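Local coordinates for protein alkaline phosphatase (Antarctic bacterium, PDB 2W5W) that probably hydrolyses phosphate monoesters as a zinc- and magnesium-dependent alkaline phosphatase working through a phosphoserine intermediate, at residues S132-T137 against N172-R177. The protein carries 1 engineered substitution. Numbering follows the deposited sequence.
Sequences SITDAT and NYFTKR. Engineered in segment 132-137: Asp135 (natural residue His). With ZN (zinc ion), chain H.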
loop_
_atom_site.group_PDB
_atom_site.type_symbol
_atom_site.label_atom_id
_atom_site.label_comp_id
_atom_site.label_asym_id
_atom_site.label_seq_id
_atom_site.Cartn_x
_atom_site.Cartn_y
_atom_site.Cartn_z
ATOM N N SER B 132 15.145 -0.561 22.973
ATOM C CA SER B 132 15.509 -1.512 24.018
ATOM C C SER B 132 15.041 -2.895 23.570
ATOM O O SER B 132 14.007 -3.025 22.924
ATOM C CB SER B 132 14.826 -1.139 25.323
ATOM O OG SER B 132 14.956 -2.185 26.276
ATOM N N ILE B 133 15.777 -3.938 23.928
ATOM C CA ILE B 133 15.332 -5.282 23.592
ATOM C C ILE B 133 14.054 -5.667 24.360
ATOM O O ILE B 133 13.415 -6.671 24.048
ATOM C CB ILE B 133 16.452 -6.321 23.825
ATOM C CG1 ILE B 133 16.200 -7.576 22.985
ATOM C CG2 ILE B 133 16.580 -6.649 25.291
ATOM C CD1 ILE B 133 16.446 -7.366 21.487
ATOM N N THR B 134 13.676 -4.855 25.344
ATOM C CA THR B 134 12.475 -5.118 26.143
ATOM C C THR B 134 11.262 -4.358 25.616
ATOM O O THR B 134 10.161 -4.496 26.174
ATOM C CB THR B 134 12.658 -4.689 27.607
ATOM O OG1 THR B 134 12.888 -3.272 27.662
ATOM C CG2 THR B 134 13.823 -5.428 28.245
ATOM N N ASP B 135 11.457 -3.548 24.569
ATOM C CA ASP B 135 10.339 -2.809 23.959
ATOM C C ASP B 135 9.325 -3.777 23.370
ATOM O O ASP B 135 9.623 -4.964 23.190
ATOM C CB ASP B 135 10.830 -1.811 22.900
ATOM C CG ASP B 135 9.792 -0.750 22.568
ATOM O OD1 ASP B 135 9.099 -0.300 23.502
ATOM O OD2 ASP B 135 9.667 -0.368 21.378
ATOM N N ALA B 136 8.126 -3.276 23.070
ATOM C CA ALA B 136 6.980 -4.145 22.780
ATOM C C ALA B 136 7.209 -5.119 21.622
ATOM O O ALA B 136 6.803 -6.277 21.690
ATOM C CB ALA B 136 5.725 -3.288 22.499
ATOM N N THR B 137 7.829 -4.641 20.550
ATOM C CA THR B 137 8.017 -5.475 19.372
ATOM C C THR B 137 8.937 -6.693 19.616
ATOM O O THR B 137 8.507 -7.833 19.430
ATOM C CB THR B 137 8.462 -4.653 18.144
ATOM O OG1 THR B 137 7.671 -3.451 18.044
ATOM C CG2 THR B 137 8.291 -5.484 16.886
ATOM N N ASN B 172 19.719 -0.993 30.973
ATOM C CA ASN B 172 19.099 -0.569 32.217
ATOM C C ASN B 172 18.138 -1.591 32.828
ATOM O O ASN B 172 18.085 -1.738 34.053
ATOM C CB ASN B 172 18.341 0.746 32.028
ATOM C CG ASN B 172 19.252 1.955 32.039
ATOM O OD1 ASN B 172 20.419 1.868 32.420
ATOM N ND2 ASN B 172 18.713 3.101 31.621
ATOM N N TYR B 173 17.365 -2.271 31.980
ATOM C CA TYR B 173 16.342 -3.216 32.460
ATOM C C TYR B 173 16.948 -4.502 33.001
ATOM O O TYR B 173 16.255 -5.329 33.593
ATOM C CB TYR B 173 15.339 -3.507 31.345
ATOM C CG TYR B 173 14.693 -2.230 30.897
ATOM C CD1 TYR B 173 15.116 -1.575 29.742
ATOM C CD2 TYR B 173 13.714 -1.625 31.676
ATOM C CE1 TYR B 173 14.544 -0.372 29.357
ATOM C CE2 TYR B 173 13.127 -0.434 31.291
ATOM C CZ TYR B 173 13.552 0.190 30.136
ATOM O OH TYR B 173 12.982 1.388 29.767
ATOM N N PHE B 174 18.250 -4.656 32.788
ATOM C CA PHE B 174 18.997 -5.802 33.298
ATOM C C PHE B 174 19.939 -5.445 34.465
ATOM O O PHE B 174 20.221 -6.282 35.330
ATOM C CB PHE B 174 19.803 -6.444 32.161
ATOM C CG PHE B 174 18.955 -7.040 31.072
ATOM C CD1 PHE B 174 18.631 -8.389 31.088
ATOM C CD2 PHE B 174 18.482 -6.252 30.030
ATOM C CE1 PHE B 174 17.849 -8.944 30.098
ATOM C CE2 PHE B 174 17.691 -6.807 29.015
ATOM C CZ PHE B 174 17.384 -8.157 29.051
ATOM N N THR B 175 20.422 -4.206 34.504
ATOM C CA THR B 175 21.439 -3.842 35.498
ATOM C C THR B 175 21.144 -2.613 36.361
ATOM O O THR B 175 21.906 -2.306 37.284
ATOM C CB THR B 175 22.797 -3.577 34.835
ATOM O OG1 THR B 175 22.707 -2.397 34.031
ATOM C CG2 THR B 175 23.226 -4.750 33.975
ATOM N N LYS B 176 20.086 -1.885 36.045
ATOM C CA LYS B 176 19.717 -0.708 36.825
ATOM C C LYS B 176 18.222 -0.725 37.055
ATOM O O LYS B 176 17.503 0.196 36.668
ATOM C CB LYS B 176 20.136 0.583 36.119
ATOM C CG LYS B 176 21.628 0.676 35.834
ATOM C CD LYS B 176 22.103 2.116 35.901
ATOM C CE LYS B 176 21.073 3.063 35.300
ATOM N NZ LYS B 176 21.397 4.483 35.603
ATOM N N ARG B 177 17.773 -1.793 37.701
ATOM C CA ARG B 177 16.360 -2.061 37.903
ATOM C C ARG B 177 15.837 -1.448 39.196
ATOM O O ARG B 177 16.603 -1.162 40.118
ATOM C CB ARG B 177 16.134 -3.572 37.921
ATOM C CG ARG B 177 16.482 -4.255 36.603
ATOM C CD ARG B 177 16.666 -5.746 36.784
ATOM N NE ARG B 177 15.484 -6.379 37.372
ATOM C CZ ARG B 177 14.529 -6.979 36.665
ATOM N NH1 ARG B 177 14.612 -7.026 35.340
ATOM N NH2 ARG B 177 13.491 -7.536 37.285
HETATM ZN ZN ZN H . 8.512 -1.494 18.036
HETATM O O HOH W 1 9.235 0.438 18.084
HETATM O O HOH W 2 9.906 -2.033 19.642
HETATM O O HOH W 3 7.372 -0.930 19.805
#
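With OG1 set between its backbone N and carbonyl carbon (chi1 62°), Thr134 holds that oxygen over one face of the Tyr173 ring. Tyr173 has CG beside its own backbone N (chi1 -59°), which turns the ring toward the type I beta turn from Ser132 to Asp135. The contact belongs to the alkaline phosphatase fold. It joins the turn after strand 124-129 to the short helix 172-175 that follows the neighbouring parallel strand 165-169. The turn leads on to the metal site.

Thr134 OG1 lies 3.5 Å from Tyr173 CD1, nearer the ring's rim than its centre. Ser132 OG also comes within 3.5 Å of Tyr173 CD1, but obliquely. The two hydroxyls are tied together: Ser132 OG donates to Thr134 OG1 at 2.7 Å. Thr134 OG1 is also hydrogen-bonded to Glu151, at the start of helix 151-159. The methyl of Thr134 packs on the same helix as its hydroxyl, 172-175, with CG2 3.9 Å from Tyr173 CB and near the Phe174 ring. A valine in place of Thr134 would probably leave the Ser132 hydroxyl and Glu151 without their shared partner.

Ile133 CG2 meets the edge of the Phe174 ring, 3.9 Å from CE2. Leu214 of strand 210-214 touches both residues and extends this apolar patch.

At the far end of 132-137, Thr137 OG1 binds zinc at 2.1 Å, with Asp43 and Glu254 also on the metal. The engineered Asp135, histidine in the natural sequence, reaches this metal only through water: OD2 lies 2.8 Å from the oxygen of a zinc-bound water, which may donate to it. Beyond Tyr173, Arg177 NH1 donates to Tyr173 O at 2.9 Å, close to the line of the carbonyl bond (172°).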